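Serine repeat antigen 5 (Plasmodium falciparum, PDB 6X42) is a papain-family pseudoprotease of the malaria parasite that probably lacks ordinary cysteine-protease activity and is thought to regulate parasite release from red blood cells. Local coordinates at residues Ser53-Ser58 with Tyr80-Tyr85; Gln104-Tyr109 with Gly143-Asn148; Tyr60-Ile65 with Thr74-Leu79. One frame throughout, in Å; residues are numbered along the deposited sequence.

Interaction 1 of 3, residues Ser53-Ser58 with Tyr80-Tyr85; sequences SWIFAS and YVANCY
I55 meets V81 and A82 through its two branches, and following it outward from CB gives a compact example of one residue joining two helices. At CB the chain forks. The methyl branch, CG2, stands anti to the backbone N and comes down on the flank of V81, 3.9 Å from V81 CB and 4.0 Å from V81 CG1; here the two side chains pass alongside each other, running opposite ways. The other branch starts with CG1, which lies over the centre of the W54 indole, 3.3 Å above its plane, so that the preceding residue supplies a floor for the isoleucine. Beyond CG1 the chain runs on extended (chi2 176°) and delivers CD1 to A82, where it rests 3.5 Å from A82 CB and equally close to A82 CA. The small alanine thus lets the tip reach the backbone of helix 78-83.

Within helix 53-68, W54 O accepts from S58 N and again from S58 OG (2.8 Å), the hydroxyl approaching nearly head-on to the carbonyl. Past the contact, V81 also touches F102 of helix 99-109, and C84 forms a disulfide with C129.

Helix 53-68 is the long central helix of the papain fold, and S53 at its start occupies the place where active papain relatives carry their nucleophilic cysteine. No hydrogen bond or charge pair crosses between the two segments. Their association here is purely apolar, its specificity resting on the fit of a branched side chain against a valine flank and an alanine.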
loop_
_atom_site.group_PDB
_atom_site.type_symbol
_atom_site.label_atom_id
_atom_site.label_comp_id
_atom_site.label_asym_id
_atom_site.label_seq_id
_atom_site.Cartn_x
_atom_site.Cartn_y
_atom_site.Cartn_z
ATOM N N SER A 53 -8.376 2.047 5.331
ATOM C CA SER A 53 -7.417 1.508 4.368
ATOM C C SER A 53 -6.177 2.382 4.235
ATOM O O SER A 53 -5.092 1.866 3.941
ATOM C CB SER A 53 -8.052 1.302 2.994
ATOM O OG SER A 53 -8.334 2.540 2.343
ATOM N N TRP A 54 -6.314 3.699 4.414
ATOM C CA TRP A 54 -5.145 4.569 4.322
ATOM C C TRP A 54 -4.062 4.114 5.296
ATOM O O TRP A 54 -2.866 4.208 4.997
ATOM C CB TRP A 54 -5.543 6.025 4.559
ATOM C CG TRP A 54 -6.099 6.346 5.924
ATOM C CD1 TRP A 54 -7.353 6.067 6.378
ATOM C CD2 TRP A 54 -5.421 7.004 6.984
ATOM N NE1 TRP A 54 -7.495 6.525 7.666
ATOM C CE2 TRP A 54 -6.323 7.103 8.059
ATOM C CE3 TRP A 54 -4.138 7.538 7.133
ATOM C CZ2 TRP A 54 -5.992 7.721 9.261
ATOM C CZ3 TRP A 54 -3.805 8.131 8.332
ATOM C CH2 TRP A 54 -4.731 8.217 9.380
ATOM N N ILE A 55 -4.468 3.620 6.468
ATOM C CA ILE A 55 -3.527 3.131 7.472
ATOM C C ILE A 55 -2.950 1.779 7.063
ATOM O O ILE A 55 -1.740 1.556 7.129
ATOM C CB ILE A 55 -4.198 3.036 8.853
ATOM C CG1 ILE A 55 -4.858 4.342 9.260
ATOM C CG2 ILE A 55 -3.147 2.619 9.891
ATOM C CD1 ILE A 55 -5.628 4.250 10.598
ATOM N N PHE A 56 -3.808 0.840 6.666
ATOM C CA PHE A 56 -3.331 -0.490 6.297
ATOM C C PHE A 56 -2.366 -0.441 5.122
ATOM O O PHE A 56 -1.313 -1.086 5.145
ATOM C CB PHE A 56 -4.522 -1.433 6.035
ATOM C CG PHE A 56 -5.216 -1.862 7.314
ATOM C CD1 PHE A 56 -6.285 -1.136 7.826
ATOM C CD2 PHE A 56 -4.752 -2.931 8.039
ATOM C CE1 PHE A 56 -6.873 -1.482 9.030
ATOM C CE2 PHE A 56 -5.346 -3.292 9.238
ATOM C CZ PHE A 56 -6.407 -2.552 9.737
ATOM N N ALA A 57 -2.700 0.325 4.085
ATOM C CA ALA A 57 -1.822 0.359 2.916
ATOM C C ALA A 57 -0.512 1.089 3.219
ATOM O O ALA A 57 0.570 0.698 2.750
ATOM C CB ALA A 57 -2.547 1.011 1.748
ATOM N N SER A 58 -0.592 2.169 3.994
ATOM C CA SER A 58 0.609 2.920 4.328
ATOM C C SER A 58 1.524 2.105 5.226
ATOM O O SER A 58 2.745 2.079 5.027
ATOM C CB SER A 58 0.243 4.240 5.004
ATOM O OG SER A 58 -0.424 5.138 4.139
ATOM N N TYR A 80 -3.023 1.999 16.630
ATOM C CA TYR A 80 -2.281 3.105 17.224
ATOM C C TYR A 80 -2.293 4.319 16.306
ATOM O O TYR A 80 -2.515 5.453 16.751
ATOM C CB TYR A 80 -0.848 2.680 17.540
ATOM C CG TYR A 80 -0.118 3.685 18.407
ATOM C CD1 TYR A 80 -0.231 3.662 19.784
ATOM C CD2 TYR A 80 0.650 4.689 17.835
ATOM C CE1 TYR A 80 0.418 4.599 20.578
ATOM C CE2 TYR A 80 1.309 5.623 18.619
ATOM C CZ TYR A 80 1.182 5.582 19.987
ATOM O OH TYR A 80 1.828 6.519 20.781
ATOM N N VAL A 81 -2.050 4.096 15.012
ATOM C CA VAL A 81 -2.046 5.186 14.047
ATOM C C VAL A 81 -3.431 5.801 13.919
ATOM O O VAL A 81 -3.570 7.018 13.758
ATOM C CB VAL A 81 -1.477 4.710 12.699
ATOM C CG1 VAL A 81 -1.523 5.822 11.669
ATOM C CG2 VAL A 81 -0.065 4.168 12.900
ATOM N N ALA A 82 -4.483 4.983 13.976
ATOM C CA ALA A 82 -5.830 5.530 13.889
ATOM C C ALA A 82 -6.134 6.456 15.054
ATOM O O ALA A 82 -6.823 7.463 14.889
ATOM C CB ALA A 82 -6.852 4.396 13.907
ATOM N N ASN A 83 -5.661 6.114 16.244
ATOM C CA ASN A 83 -6.167 6.734 17.459
ATOM C C ASN A 83 -5.270 7.820 18.020
ATOM O O ASN A 83 -5.714 8.557 18.899
ATOM C CB ASN A 83 -6.417 5.658 18.517
ATOM C CG ASN A 83 -7.568 4.757 18.131
ATOM O OD1 ASN A 83 -8.348 5.087 17.224
ATOM N ND2 ASN A 83 -7.711 3.633 18.822
ATOM N N CYS A 84 -4.042 7.935 17.547
ATOM C CA CYS A 84 -3.053 8.849 18.110
ATOM C C CYS A 84 -2.777 9.941 17.082
ATOM O O CYS A 84 -2.170 9.681 16.037
ATOM C CB CYS A 84 -1.790 8.078 18.474
ATOM S SG CYS A 84 -2.146 6.769 19.665
ATOM N N TYR A 85 -3.226 11.156 17.376
ATOM C CA TYR A 85 -3.051 12.288 16.479
ATOM C C TYR A 85 -3.143 13.577 17.289
ATOM O O TYR A 85 -3.755 13.614 18.358
ATOM C CB TYR A 85 -4.098 12.261 15.360
ATOM C CG TYR A 85 -5.535 12.242 15.846
ATOM C CD1 TYR A 85 -6.186 13.425 16.176
ATOM C CD2 TYR A 85 -6.240 11.046 15.964
ATOM C CE1 TYR A 85 -7.489 13.436 16.610
ATOM C CE2 TYR A 85 -7.556 11.041 16.396
ATOM C CZ TYR A 85 -8.176 12.247 16.716
ATOM O OH TYR A 85 -9.481 12.287 17.158
#

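Interaction 2 of 3, residues Gln104-Tyr109 with Gly143-Asn148; sequences QIIEDY and GKILHN
E107 and H147 carry the polar half of this contact, while I106 and I145 carry the apolar half. The polar part is a single short His-carboxylate hydrogen bond: H147 NE2 donates to E107 OE2 at 2.6 Å, with an N-H...O angle of 160°. The oxygen sits at the edge of the imidazole, in the ring plane, and is approached on its syn side by a donor 25° out of the carboxylate plane. A bend at chi2 (-95°) swings the glutamate's carboxylate out from helix 99-109 to meet the histidine coming from the opposite direction.

Beside that bond lies the apolar part. I145 CD1 is 4.1 Å from I106 CG2 and 3.8 Å from E107 CG. I106 is further enclosed by L112 and W140.

In van der Waals contact, the bonded oxygen E107 OE2 lies 3.4 Å from I145 CD1, so the isoleucine packs against the carboxylate.

Backbone bonds from K144 and L146 to D280 and N278 of strand 273-280 complete the setting: the contact joins helix 99-109, in the helical domain of the papain fold, to a short strand of the sheet. H147 ND1 has its own partner in G157 O, which holds the ring's rotation. With one nitrogen facing a carbonyl oxygen and the other donating to a carboxylate, the histidine is probably protonated; the bond would then gain from opposite charges, though solvent at this exposed site probably weakens that effect.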
loop_
_atom_site.group_PDB
_atom_site.type_symbol
_atom_site.label_atom_id
_atom_site.label_comp_id
_atom_site.label_asym_id
_atom_site.label_seq_id
_atom_site.Cartn_x
_atom_site.Cartn_y
_atom_site.Cartn_z
ATOM N N GLN A 104 2.667 12.253 8.887
ATOM C CA GLN A 104 2.639 13.289 9.915
ATOM C C GLN A 104 2.483 12.690 11.302
ATOM O O GLN A 104 3.069 13.188 12.268
ATOM C CB GLN A 104 1.491 14.249 9.634
ATOM C CG GLN A 104 1.607 15.537 10.423
ATOM C CD GLN A 104 2.828 16.369 9.997
ATOM O OE1 GLN A 104 3.096 16.538 8.804
ATOM N NE2 GLN A 104 3.577 16.867 10.970
ATOM N N ILE A 105 1.688 11.630 11.425
ATOM C CA ILE A 105 1.509 10.976 12.714
ATOM C C ILE A 105 2.817 10.358 13.186
ATOM O O ILE A 105 3.191 10.492 14.362
ATOM C CB ILE A 105 0.375 9.939 12.607
ATOM C CG1 ILE A 105 -0.955 10.673 12.434
ATOM C CG2 ILE A 105 0.367 9.010 13.818
ATOM C CD1 ILE A 105 -2.017 9.838 11.828
ATOM N N ILE A 106 3.545 9.700 12.279
ATOM C CA ILE A 106 4.882 9.208 12.617
ATOM C C ILE A 106 5.786 10.345 13.074
ATOM O O ILE A 106 6.535 10.207 14.042
ATOM C CB ILE A 106 5.516 8.469 11.425
ATOM C CG1 ILE A 106 4.758 7.196 11.147
ATOM C CG2 ILE A 106 7.000 8.175 11.715
ATOM C CD1 ILE A 106 5.298 6.469 9.945
ATOM N N GLU A 107 5.794 11.459 12.337
ATOM C CA GLU A 107 6.657 12.574 12.732
ATOM C C GLU A 107 6.291 13.079 14.119
ATOM O O GLU A 107 7.170 13.422 14.920
ATOM C CB GLU A 107 6.521 13.719 11.730
ATOM C CG GLU A 107 6.809 13.342 10.279
ATOM C CD GLU A 107 8.233 13.626 9.848
ATOM O OE1 GLU A 107 9.071 13.912 10.718
ATOM O OE2 GLU A 107 8.503 13.579 8.633
ATOM N N ASP A 108 4.992 13.153 14.414
ATOM C CA ASP A 108 4.540 13.757 15.661
ATOM C C ASP A 108 4.751 12.838 16.858
ATOM O O ASP A 108 4.970 13.325 17.974
ATOM C CB ASP A 108 3.050 14.117 15.564
ATOM C CG ASP A 108 2.777 15.269 14.601
ATOM O OD1 ASP A 108 1.611 15.451 14.192
ATOM O OD2 ASP A 108 3.731 15.999 14.254
ATOM N N TYR A 109 4.672 11.522 16.661
ATOM C CA TYR A 109 4.720 10.573 17.769
ATOM C C TYR A 109 6.029 9.801 17.867
ATOM O O TYR A 109 6.425 9.432 18.973
ATOM C CB TYR A 109 3.518 9.611 17.700
ATOM C CG TYR A 109 2.236 10.300 18.128
ATOM C CD1 TYR A 109 1.541 11.134 17.253
ATOM C CD2 TYR A 109 1.759 10.174 19.435
ATOM C CE1 TYR A 109 0.399 11.794 17.656
ATOM C CE2 TYR A 109 0.612 10.825 19.841
ATOM C CZ TYR A 109 -0.054 11.637 18.951
ATOM O OH TYR A 109 -1.191 12.290 19.350
ATOM N N GLY A 143 14.316 4.832 12.476
ATOM C CA GLY A 143 13.764 5.282 11.220
ATOM C C GLY A 143 13.756 6.797 11.140
ATOM O O GLY A 143 13.665 7.495 12.150
ATOM N N LYS A 144 13.879 7.299 9.912
ATOM C CA LYS A 144 13.790 8.721 9.630
ATOM C C LYS A 144 13.065 8.907 8.307
ATOM O O LYS A 144 13.394 8.246 7.319
ATOM C CB LYS A 144 15.187 9.337 9.525
ATOM C CG LYS A 144 15.185 10.842 9.322
ATOM N N ILE A 145 12.077 9.788 8.294
ATOM C CA ILE A 145 11.462 10.217 7.046
ATOM C C ILE A 145 12.381 11.267 6.441
ATOM O O ILE A 145 12.783 12.219 7.120
ATOM C CB ILE A 145 10.061 10.789 7.304
ATOM C CG1 ILE A 145 9.098 9.689 7.741
ATOM C CG2 ILE A 145 9.515 11.499 6.028
ATOM C CD1 ILE A 145 7.774 10.247 8.262
ATOM N N LEU A 146 12.702 11.103 5.163
ATOM C CA LEU A 146 13.638 11.991 4.492
ATOM C C LEU A 146 12.943 13.252 4.000
ATOM O O LEU A 146 11.885 13.188 3.360
ATOM C CB LEU A 146 14.298 11.262 3.325
ATOM C CG LEU A 146 15.241 10.147 3.774
ATOM C CD1 LEU A 146 15.640 9.321 2.582
ATOM C CD2 LEU A 146 16.464 10.720 4.468
ATOM N N HIS A 147 13.558 14.406 4.287
ATOM C CA HIS A 147 13.108 15.698 3.774
ATOM C C HIS A 147 14.255 16.416 3.088
ATOM O O HIS A 147 14.352 17.645 3.126
ATOM C CB HIS A 147 12.510 16.560 4.876
ATOM C CG HIS A 147 11.349 15.914 5.544
ATOM N ND1 HIS A 147 10.136 15.739 4.916
ATOM C CD2 HIS A 147 11.227 15.358 6.768
ATOM C CE1 HIS A 147 9.304 15.127 5.740
ATOM N NE2 HIS A 147 9.939 14.897 6.875
ATOM N N ASN A 148 15.141 15.642 2.480
ATOM C CA ASN A 148 16.318 16.203 1.847
ATOM C C ASN A 148 15.905 16.986 0.620
ATOM O O ASN A 148 14.987 16.595 -0.108
ATOM C CB ASN A 148 17.269 15.080 1.450
ATOM C CG ASN A 148 17.837 14.362 2.650
ATOM O OD1 ASN A 148 18.113 14.975 3.684
ATOM N ND2 ASN A 148 18.014 13.054 2.525
#

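Interaction 3 of 3, residues Tyr60-Ile65 with Thr74-Leu79; sequences YHLETI and TKISAL
E63 and I76 make the central bond: the backbone N of I76 donates to E63 OE2 at 2.8 Å, with an N-H...O angle of 166°. The glutamate chain is extended beyond CG (chi2 158°), reaching straight across to the incoming backbone. The oxygen is used on its anti side, the donor standing 23° out of the carboxylate plane. Around this bond, the hydrocarbon parts of the two segments close up. I76 CD1 lies 3.9 Å from L62 CB and just as far from E63 CG, so the isoleucine tip fits against two successive residues of the helix, while E63 OE2 also grazes I76 CB at 3.6 Å. K75 runs roughly perpendicular to the glutamate and offers it a methylene, with K75 CD 3.6 Å from E63 OE1. The ammonium group is not the part that touches: K75 NZ remains 5.0 Å from E63 OE1 and pairs instead with E45 and the carbonyl of Q43.

In the second shell, K59, one turn earlier on the same helix, helps to keep the carboxylate in place, forming a salt bridge to E63 OE2 and a hydrogen bond to I76 O. The lysine therefore ties the acid and the main chain of I76 together, and the buried negative charge is probably compensated by it. Further along, S77 is the N-cap of helix 78-83, its OG engaging Y80 N, and the backbones of K75 and S77 pair with E115 and P113.

In the fold, the segment 74-79 leads into helix 78-83 alongside the central helix 53-68, whose H61, L62 and I65 pack on strand 273-280.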
loop_
_atom_site.group_PDB
_atom_site.type_symbol
_atom_site.label_atom_id
_atom_site.label_comp_id
_atom_site.label_asym_id
_atom_site.label_seq_id
_atom_site.Cartn_x
_atom_site.Cartn_y
_atom_site.Cartn_z
ATOM N N TYR A 60 1.632 -1.169 5.504
ATOM C CA TYR A 60 2.175 -2.303 4.764
ATOM C C TYR A 60 3.379 -1.885 3.925
ATOM O O TYR A 60 4.353 -2.623 3.816
ATOM C CB TYR A 60 1.108 -2.940 3.891
ATOM C CG TYR A 60 1.611 -4.080 3.042
ATOM C CD1 TYR A 60 1.766 -5.370 3.564
ATOM C CD2 TYR A 60 1.985 -3.865 1.723
ATOM C CE1 TYR A 60 2.208 -6.419 2.771
ATOM C CE2 TYR A 60 2.428 -4.896 0.928
ATOM C CZ TYR A 60 2.546 -6.171 1.445
ATOM O OH TYR A 60 2.972 -7.177 0.599
ATOM N N HIS A 61 3.327 -0.691 3.335
ATOM C CA HIS A 61 4.469 -0.168 2.590
ATOM C C HIS A 61 5.703 -0.053 3.487
ATOM O O HIS A 61 6.800 -0.432 3.074
ATOM C CB HIS A 61 4.053 1.152 1.936
ATOM C CG HIS A 61 5.087 1.780 1.046
ATOM N ND1 HIS A 61 5.679 1.134 -0.015
ATOM C CD2 HIS A 61 5.585 3.038 1.033
ATOM C CE1 HIS A 61 6.524 1.963 -0.614
ATOM N NE2 HIS A 61 6.464 3.135 -0.016
ATOM N N LEU A 62 5.541 0.423 4.727
ATOM C CA LEU A 62 6.661 0.419 5.666
ATOM C C LEU A 62 7.075 -0.999 6.051
ATOM O O LEU A 62 8.274 -1.268 6.222
ATOM C CB LEU A 62 6.328 1.230 6.916
ATOM C CG LEU A 62 6.276 2.738 6.806
ATOM C CD1 LEU A 62 6.056 3.338 8.195
ATOM C CD2 LEU A 62 7.576 3.274 6.197
ATOM N N GLU A 63 6.109 -1.913 6.212
ATOM C CA GLU A 63 6.445 -3.310 6.523
ATOM C C GLU A 63 7.279 -3.950 5.402
ATOM O O GLU A 63 8.236 -4.686 5.678
ATOM C CB GLU A 63 5.181 -4.134 6.806
ATOM C CG GLU A 63 4.483 -3.700 8.105
ATOM C CD GLU A 63 3.005 -4.081 8.190
ATOM O OE1 GLU A 63 2.476 -4.696 7.228
ATOM O OE2 GLU A 63 2.371 -3.764 9.234
ATOM N N THR A 64 6.958 -3.674 4.128
ATOM C CA THR A 64 7.771 -4.269 3.061
ATOM C C THR A 64 9.139 -3.609 2.989
ATOM O O THR A 64 10.132 -4.282 2.711
ATOM C CB THR A 64 7.072 -4.296 1.688
ATOM O OG1 THR A 64 6.917 -2.979 1.132
ATOM C CG2 THR A 64 5.698 -4.961 1.762
ATOM N N ILE A 65 9.206 -2.291 3.225
ATOM C CA ILE A 65 10.502 -1.630 3.273
ATOM C C ILE A 65 11.363 -2.259 4.361
ATOM O O ILE A 65 12.554 -2.525 4.149
ATOM C CB ILE A 65 10.334 -0.110 3.472
ATOM C CG1 ILE A 65 9.789 0.547 2.200
ATOM C CG2 ILE A 65 11.650 0.507 3.914
ATOM C CD1 ILE A 65 9.262 1.959 2.376
ATOM N N THR A 74 7.226 -8.086 11.107
ATOM C CA THR A 74 6.429 -7.720 12.275
ATOM C C THR A 74 5.412 -6.666 11.876
ATOM O O THR A 74 5.769 -5.648 11.285
ATOM C CB THR A 74 7.338 -7.148 13.367
ATOM O OG1 THR A 74 8.432 -8.029 13.604
ATOM C CG2 THR A 74 6.552 -6.950 14.639
ATOM N N LYS A 75 4.153 -6.902 12.208
ATOM C CA LYS A 75 3.101 -5.976 11.819
ATOM C C LYS A 75 3.086 -4.729 12.688
ATOM O O LYS A 75 3.212 -4.801 13.915
ATOM C CB LYS A 75 1.736 -6.649 11.908
ATOM C CG LYS A 75 1.564 -7.784 10.939
ATOM C CD LYS A 75 1.769 -7.344 9.511
ATOM C CE LYS A 75 1.252 -8.365 8.520
ATOM N NZ LYS A 75 -0.181 -8.657 8.718
ATOM N N ILE A 76 2.843 -3.582 12.035
ATOM C CA ILE A 76 2.599 -2.304 12.706
ATOM C C ILE A 76 1.165 -2.255 13.229
ATOM O O ILE A 76 0.246 -2.756 12.586
ATOM C CB ILE A 76 2.858 -1.160 11.706
ATOM C CG1 ILE A 76 4.342 -1.109 11.326
ATOM C CG2 ILE A 76 2.375 0.185 12.247
ATOM C CD1 ILE A 76 4.676 -0.288 10.074
ATOM N N SER A 77 0.959 -1.620 14.391
ATOM C CA SER A 77 -0.388 -1.442 14.928
ATOM C C SER A 77 -1.131 -0.378 14.129
ATOM O O SER A 77 -0.908 0.821 14.311
ATOM C CB SER A 77 -0.282 -1.029 16.394
ATOM O OG SER A 77 -1.540 -0.618 16.904
ATOM N N ALA A 78 -2.072 -0.797 13.283
ATOM C CA ALA A 78 -2.926 0.170 12.604
ATOM C C ALA A 78 -3.748 0.965 13.610
ATOM O O ALA A 78 -4.050 2.141 13.390
ATOM C CB ALA A 78 -3.875 -0.535 11.641
ATOM N N LEU A 79 -4.165 0.318 14.701
ATOM C CA LEU A 79 -5.036 0.984 15.671
ATOM C C LEU A 79 -4.326 2.142 16.365
ATOM O O LEU A 79 -4.938 3.181 16.639
ATOM C CB LEU A 79 -5.555 -0.036 16.679
ATOM C CG LEU A 79 -6.734 0.419 17.543
ATOM C CD1 LEU A 79 -7.964 0.684 16.682
ATOM C CD2 LEU A 79 -7.040 -0.622 18.627
#

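Interactions 1 and 3 belong to the buried interior and both involve helix 53-68, set against helix 78-83 in interaction 1 and against the loop leading into it in interaction 3; interaction 3 is nested within the chain loop that interaction 1 closes, and I55 CG2 meets A78 O between them. Interaction 2 lies farther from the centre, partly exposed, and joins helix 99-109 to the short strand 144-145. Chemistry follows place: apolar packing alone in interaction 1, a buried carboxylate receiving a main-chain N-H in interaction 3, and a carboxylate-histidine bond near the surface beside an isoleucine pair in interaction 2. The latter two touch through I106 and L62, while V81 and I105 connect interactions 1 and 2.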